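Local coordinates for protein porin B (Pseudomonas putida, PDB 4GEY) that probably carries glucose and related sugars across the outer membrane as a beta-barrel channel selective for carbohydrates, at residues L46-E51 and Y68-A73; F161-Q166 and G429-S434. The protein carries 2 engineered substitutions. All coordinates share one frame; numbering follows the deposited sequence.

Contact 1 of 2, residues L46-E51 and Y68-A73; sequences LDYVGE and YSDQFA. With C8E ((hydroxyethyloxy)tri(ethyloxy)octane), chain I; C8E ((hydroxyethyloxy)tri(ethyloxy)octane), chain H; DMU (decyl-beta-D-maltopyranoside), chain N.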
# COMPACT_ATOMS: atom_id res chain seq x y z
N LEU A 46 -3.88 16.50 -11.31
CA LEU A 46 -3.63 16.95 -9.94
C LEU A 46 -4.68 16.31 -9.05
O LEU A 46 -5.82 16.76 -9.00
CB LEU A 46 -3.70 18.47 -9.84
CG LEU A 46 -2.84 19.12 -8.75
CD1 LEU A 46 -3.60 20.22 -8.02
CD2 LEU A 46 -2.26 18.10 -7.77
N ASP A 47 -4.28 15.25 -8.36
CA ASP A 47 -5.21 14.45 -7.58
C ASP A 47 -5.04 14.66 -6.10
O ASP A 47 -3.92 14.78 -5.61
CB ASP A 47 -4.99 12.99 -7.91
CG ASP A 47 -5.20 12.71 -9.36
OD1 ASP A 47 -6.23 13.18 -9.88
OD2 ASP A 47 -4.35 12.05 -9.99
N TYR A 48 -6.16 14.70 -5.39
CA TYR A 48 -6.15 14.92 -3.95
C TYR A 48 -6.74 13.76 -3.16
O TYR A 48 -7.73 13.17 -3.57
CB TYR A 48 -6.94 16.17 -3.63
CG TYR A 48 -7.20 16.40 -2.17
CD1 TYR A 48 -6.24 17.00 -1.36
CD2 TYR A 48 -8.40 16.03 -1.59
CE1 TYR A 48 -6.48 17.22 -0.03
CE2 TYR A 48 -8.64 16.23 -0.27
CZ TYR A 48 -7.69 16.83 0.51
OH TYR A 48 -7.94 17.03 1.83
N VAL A 49 -6.13 13.44 -2.03
CA VAL A 49 -6.70 12.45 -1.12
C VAL A 49 -6.62 12.99 0.29
O VAL A 49 -5.54 13.34 0.75
CB VAL A 49 -5.95 11.08 -1.15
CG1 VAL A 49 -6.56 10.11 -0.14
CG2 VAL A 49 -5.96 10.50 -2.54
N GLY A 50 -7.75 13.07 0.98
CA GLY A 50 -7.75 13.49 2.36
C GLY A 50 -8.36 12.41 3.23
O GLY A 50 -9.42 11.89 2.90
N GLU A 51 -7.69 12.06 4.33
CA GLU A 51 -8.22 11.09 5.28
C GLU A 51 -8.32 11.62 6.73
O GLU A 51 -7.33 12.06 7.31
CB GLU A 51 -7.39 9.82 5.26
CG GLU A 51 -7.77 8.87 4.13
CD GLU A 51 -6.61 8.03 3.64
OE1 GLU A 51 -5.65 7.81 4.42
OE2 GLU A 51 -6.67 7.59 2.48
N TYR A 68 -5.87 14.29 10.96
CA TYR A 68 -6.11 14.49 9.54
C TYR A 68 -4.81 14.41 8.78
O TYR A 68 -3.79 14.94 9.20
CB TYR A 68 -6.77 15.83 9.28
CG TYR A 68 -7.00 16.11 7.82
CD1 TYR A 68 -8.07 15.54 7.15
CD2 TYR A 68 -6.15 16.95 7.11
CE1 TYR A 68 -8.29 15.80 5.81
CE2 TYR A 68 -6.36 17.21 5.78
CZ TYR A 68 -7.43 16.64 5.14
OH TYR A 68 -7.64 16.90 3.82
N SER A 69 -4.87 13.74 7.64
CA SER A 69 -3.69 13.50 6.84
C SER A 69 -4.15 13.62 5.41
O SER A 69 -5.28 13.26 5.10
CB SER A 69 -3.20 12.09 7.12
OG SER A 69 -1.80 12.03 7.07
N ASP A 70 -3.30 14.12 4.53
CA ASP A 70 -3.68 14.21 3.12
C ASP A 70 -2.51 14.08 2.13
O ASP A 70 -1.35 13.94 2.51
CB ASP A 70 -4.52 15.47 2.84
CG ASP A 70 -3.73 16.78 2.97
OD1 ASP A 70 -2.50 16.75 3.19
OD2 ASP A 70 -4.36 17.85 2.85
N GLN A 71 -2.85 14.15 0.84
CA GLN A 71 -1.85 13.98 -0.21
C GLN A 71 -2.31 14.68 -1.47
O GLN A 71 -3.48 14.59 -1.87
CB GLN A 71 -1.59 12.49 -0.48
CG GLN A 71 -0.61 12.17 -1.60
CD GLN A 71 -0.55 10.66 -1.93
OE1 GLN A 71 0.27 9.91 -1.39
NE2 GLN A 71 -1.41 10.23 -2.84
N PHE A 72 -1.39 15.42 -2.08
CA PHE A 72 -1.59 15.97 -3.41
C PHE A 72 -0.66 15.23 -4.35
O PHE A 72 0.46 14.89 -3.97
CB PHE A 72 -1.26 17.46 -3.43
CG PHE A 72 -2.35 18.35 -2.90
CD1 PHE A 72 -3.33 18.86 -3.76
CD2 PHE A 72 -2.40 18.70 -1.56
CE1 PHE A 72 -4.34 19.70 -3.28
CE2 PHE A 72 -3.40 19.53 -1.07
CZ PHE A 72 -4.37 20.03 -1.94
N ALA A 73 -1.12 14.95 -5.56
CA ALA A 73 -0.28 14.27 -6.53
C ALA A 73 -0.33 14.98 -7.89
O ALA A 73 -1.38 15.08 -8.52
CB ALA A 73 -0.69 12.81 -6.66
C2 C8E I . -1.13 21.31 2.64
C3 C8E I . -2.05 20.76 3.72
C4 C8E I . -2.73 21.88 4.53
C5 C8E I . -4.23 21.60 4.68
C6 C8E I . -5.05 22.31 3.61
C7 C8E I . -6.02 21.36 2.91
C8 C8E I . -6.80 22.07 1.79
O9 C8E I . -7.10 21.20 0.71
C10 C8E I . -8.46 20.78 0.65
C11 C8E I . -8.75 20.15 -0.72
O12 C8E I . -10.04 19.55 -0.79
C13 C8E I . -10.47 19.27 -2.11
C14 C8E I . -12.00 19.14 -2.20
C1 C8E H . -4.64 21.33 10.13
C2 C8E H . -6.05 21.18 9.58
C3 C8E H . -5.98 20.89 8.08
C4 C8E H . -7.31 20.35 7.55
C5 C8E H . -7.94 21.26 6.49
C6 C8E H . -8.52 20.43 5.35
C7 C8E H . -10.03 20.23 5.49
C8 C8E H . -10.58 19.21 4.51
O9 C8E H . -11.18 19.82 3.39
C10 C8E H . -11.13 19.00 2.25
C1 DMU N . -6.84 19.60 13.79
C2 DMU N . -5.92 19.81 14.89
C3 DMU N . -6.41 19.54 16.26
C4 DMU N . -7.32 18.29 16.38
O5 DMU N . -8.16 18.08 15.11
C6 DMU N . -7.53 18.34 13.84
O7 DMU N . -5.30 19.38 17.17
O16 DMU N . -8.56 18.30 12.85
C18 DMU N . -8.81 17.13 12.09
C19 DMU N . -10.10 17.15 11.24
C22 DMU N . -10.21 18.24 10.12
C25 DMU N . -11.36 18.08 9.13
C28 DMU N . -11.09 17.59 7.73
C31 DMU N . -12.27 17.18 6.87
O49 DMU N . -6.12 19.69 12.50
O55 DMU N . -5.36 21.18 14.80
C57 DMU N . -8.19 18.40 17.42
O61 DMU N . -9.08 17.36 17.63
C5 DMU N . -4.01 19.85 19.06
C7 DMU N . -4.11 18.57 19.69
C8 DMU N . -5.21 18.45 20.68
C9 DMU N . -6.54 19.25 20.38
O1 DMU N . -6.41 20.17 19.13
C10 DMU N . -5.20 20.21 18.30
O2 DMU N . -5.53 17.10 20.89
O3 DMU N . -2.82 19.92 18.19
O4 DMU N . -2.83 18.31 20.33
C11 DMU N . -6.91 19.98 21.43
O6 DMU N . -7.22 19.31 22.59
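Y48 and F72 pack together as a non-hydrogen-bonded pair in the antiparallel beta hairpin formed by strands 42-57 and 66-79 of the porin barrel. CD1 of Y48 lies over one face of the F72 ring, toward its rim and 3.6 Å from F72 CZ, with the ring planes 58° apart. L46 CD2 meets the edge of the same phenyl ring, 4.2 Å from F72 CD1. At the edge of the Y48 ring, D70 OD2 lies 3.6 Å from Y48 CE1. Detergent covers this face, probably where lipid would lie, which suits the rings and L46; D70 is the polar exception. One C8E chain places C11 over a face of Y48, while Y68 CD2 is 3.6 Å from C4 of a second, and DMU C28 approaches Y68 CD1. G50 faces D70, its CA 3.8 Å from D70 CB, a close pairing that suits a residue without a side chain. Six backbone hydrogen bonds, two each in D47/A73, V49/Q71 and E51/S69, hold the strands in register. The face bearing D47, E51, S69 and Q71 is largely polar: E51 OE1 accepts from V122 N, and Q71 OE1 takes both R98 NE and W186 NE1, two residues of the glucose pocket.

Contact 2 of 2, residues F161-Q166 and G429-S434; sequences FPCDFQ and GLKIQS
Q166 and K431 bring the irregular loop 161-166 closest to strand 429-434, their CA atoms 6.3 Å apart, and side chains span the gap. K431 has CG anti to its backbone N (chi1 178°) and is extended beyond it, a long reach that suits lysine to this place. Its NZ grips two loop carbonyls, donating to C163 O at 2.9 Å from above the carbonyl plane and to F165 O at 2.8 Å with a 35° tilt from that plane. E121 adds a salt bridge to the same ammonium, while the methylene CD lies 3.5 Å from D164 O. An alanine in place of K431 would probably leave both carbonyls and the E121 carboxylate without their shared donor, and the loop less firmly tied to the wall. Q433 crosses D164 at about a right angle, its NE2 3.5 Å from D164 OD1, and its OE1 accepts from R407. Q166 points toward the strand, CG anti to its backbone N and the chain extended, and brings its NE2 3.7 Å from G429 CA, where a larger residue would collide. That amide is satisfied by V52 O and V119 O on NE2 and by N409 on OE1. The C163-C171 disulfide further restrains the loop. A loop folded inward and fastened to the inner barrel wall beside the glucose-pocket residue E121 is consistent with the channel constriction characteristic of porins.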
# COMPACT_ATOMS: atom_id res chain seq x y z
N PHE A 161 -2.81 -3.58 -5.74
CA PHE A 161 -4.18 -3.67 -5.20
C PHE A 161 -4.69 -2.23 -5.09
O PHE A 161 -3.89 -1.33 -4.85
CB PHE A 161 -4.15 -4.36 -3.82
CG PHE A 161 -5.52 -4.68 -3.25
CD1 PHE A 161 -6.28 -5.73 -3.77
CD2 PHE A 161 -6.03 -3.96 -2.18
CE1 PHE A 161 -7.53 -6.02 -3.25
CE2 PHE A 161 -7.28 -4.25 -1.64
CZ PHE A 161 -8.03 -5.27 -2.18
N PRO A 162 -6.00 -2.00 -5.30
CA PRO A 162 -6.53 -0.62 -5.27
C PRO A 162 -6.45 0.03 -3.90
O PRO A 162 -5.99 -0.57 -2.92
CB PRO A 162 -8.00 -0.79 -5.67
CG PRO A 162 -8.07 -2.09 -6.39
CD PRO A 162 -7.02 -2.97 -5.73
N CYS A 163 -6.92 1.26 -3.81
CA CYS A 163 -6.81 2.00 -2.56
C CYS A 163 -8.06 2.82 -2.29
O CYS A 163 -8.01 4.06 -2.21
CB CYS A 163 -5.58 2.91 -2.58
SG CYS A 163 -5.17 3.56 -0.96
N ASP A 164 -9.18 2.13 -2.14
CA ASP A 164 -10.42 2.80 -1.82
C ASP A 164 -10.68 2.81 -0.31
O ASP A 164 -11.24 3.79 0.21
CB ASP A 164 -11.59 2.20 -2.60
CG ASP A 164 -11.59 2.62 -4.06
OD1 ASP A 164 -11.07 3.72 -4.35
OD2 ASP A 164 -12.09 1.84 -4.91
N PHE A 165 -10.28 1.74 0.38
CA PHE A 165 -10.42 1.65 1.83
C PHE A 165 -9.53 2.72 2.49
O PHE A 165 -8.62 3.24 1.87
CB PHE A 165 -10.05 0.26 2.35
CG PHE A 165 -11.09 -0.80 2.08
CD1 PHE A 165 -11.11 -1.49 0.87
CD2 PHE A 165 -12.04 -1.13 3.05
CE1 PHE A 165 -12.06 -2.47 0.62
CE2 PHE A 165 -13.00 -2.11 2.80
CZ PHE A 165 -13.01 -2.78 1.59
N GLN A 166 -9.80 3.07 3.74
CA GLN A 166 -8.95 4.02 4.43
C GLN A 166 -7.84 3.28 5.18
O GLN A 166 -6.72 3.78 5.32
CB GLN A 166 -9.76 4.88 5.40
CG GLN A 166 -8.93 5.97 6.08
CD GLN A 166 -9.78 7.09 6.64
OE1 GLN A 166 -10.67 7.62 5.97
NE2 GLN A 166 -9.51 7.45 7.89
N GLY A 429 -13.75 7.10 10.36
CA GLY A 429 -12.95 7.68 9.31
C GLY A 429 -13.80 8.38 8.26
O GLY A 429 -14.98 8.11 8.13
N LEU A 430 -13.18 9.31 7.53
CA LEU A 430 -13.78 9.92 6.36
C LEU A 430 -12.69 10.04 5.30
O LEU A 430 -11.63 10.64 5.53
CB LEU A 430 -14.35 11.31 6.69
CG LEU A 430 -14.99 12.07 5.50
CD1 LEU A 430 -16.09 11.22 4.87
CD2 LEU A 430 -15.56 13.43 5.90
N LYS A 431 -12.92 9.43 4.15
CA LYS A 431 -11.91 9.45 3.10
C LYS A 431 -12.45 10.19 1.90
O LYS A 431 -13.56 9.93 1.45
CB LYS A 431 -11.46 8.03 2.74
CG LYS A 431 -10.44 7.99 1.63
CD LYS A 431 -9.71 6.65 1.57
CE LYS A 431 -8.80 6.60 0.35
NZ LYS A 431 -7.86 5.46 0.37
N ILE A 432 -11.65 11.12 1.39
CA ILE A 432 -12.02 11.96 0.26
C ILE A 432 -11.04 11.77 -0.89
O ILE A 432 -9.82 11.78 -0.68
CB ILE A 432 -11.99 13.44 0.64
CG1 ILE A 432 -13.06 13.75 1.68
CG2 ILE A 432 -12.18 14.32 -0.59
CD1 ILE A 432 -13.29 15.24 1.82
N GLN A 433 -11.57 11.61 -2.10
CA GLN A 433 -10.73 11.50 -3.29
C GLN A 433 -11.21 12.48 -4.33
O GLN A 433 -12.39 12.50 -4.66
CB GLN A 433 -10.78 10.09 -3.86
CG GLN A 433 -10.16 9.05 -2.97
CD GLN A 433 -10.53 7.65 -3.41
OE1 GLN A 433 -11.65 7.41 -3.85
NE2 GLN A 433 -9.58 6.72 -3.32
N SER A 434 -10.31 13.28 -4.86
CA SER A 434 -10.71 14.23 -5.89
C SER A 434 -9.62 14.53 -6.93
O SER A 434 -8.43 14.61 -6.60
CB SER A 434 -11.18 15.52 -5.25
OG SER A 434 -11.75 16.34 -6.24

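How the contacts relate
Contact 1 closes in the chain before contact 2 opens, and their centres lie 10 Å apart on the same side of the chain's centre. Strand 42-57 is shared ground: it pairs with 66-79 in contact 1 and, along its other edge, with 425-435, the last strand of the chain and the one that carries contact 2. This pairing closes the barrel, with probable hydrogen bonds between Y48 N and S434 O and between G50 O and I432 N. Contact 1 is thus wall, with one detergent-covered face, whereas contact 2 fastens a loop inside. E51 CG packs on Q166 OE1, so the loop rests against both the first and the last strand of the barrel where they pair.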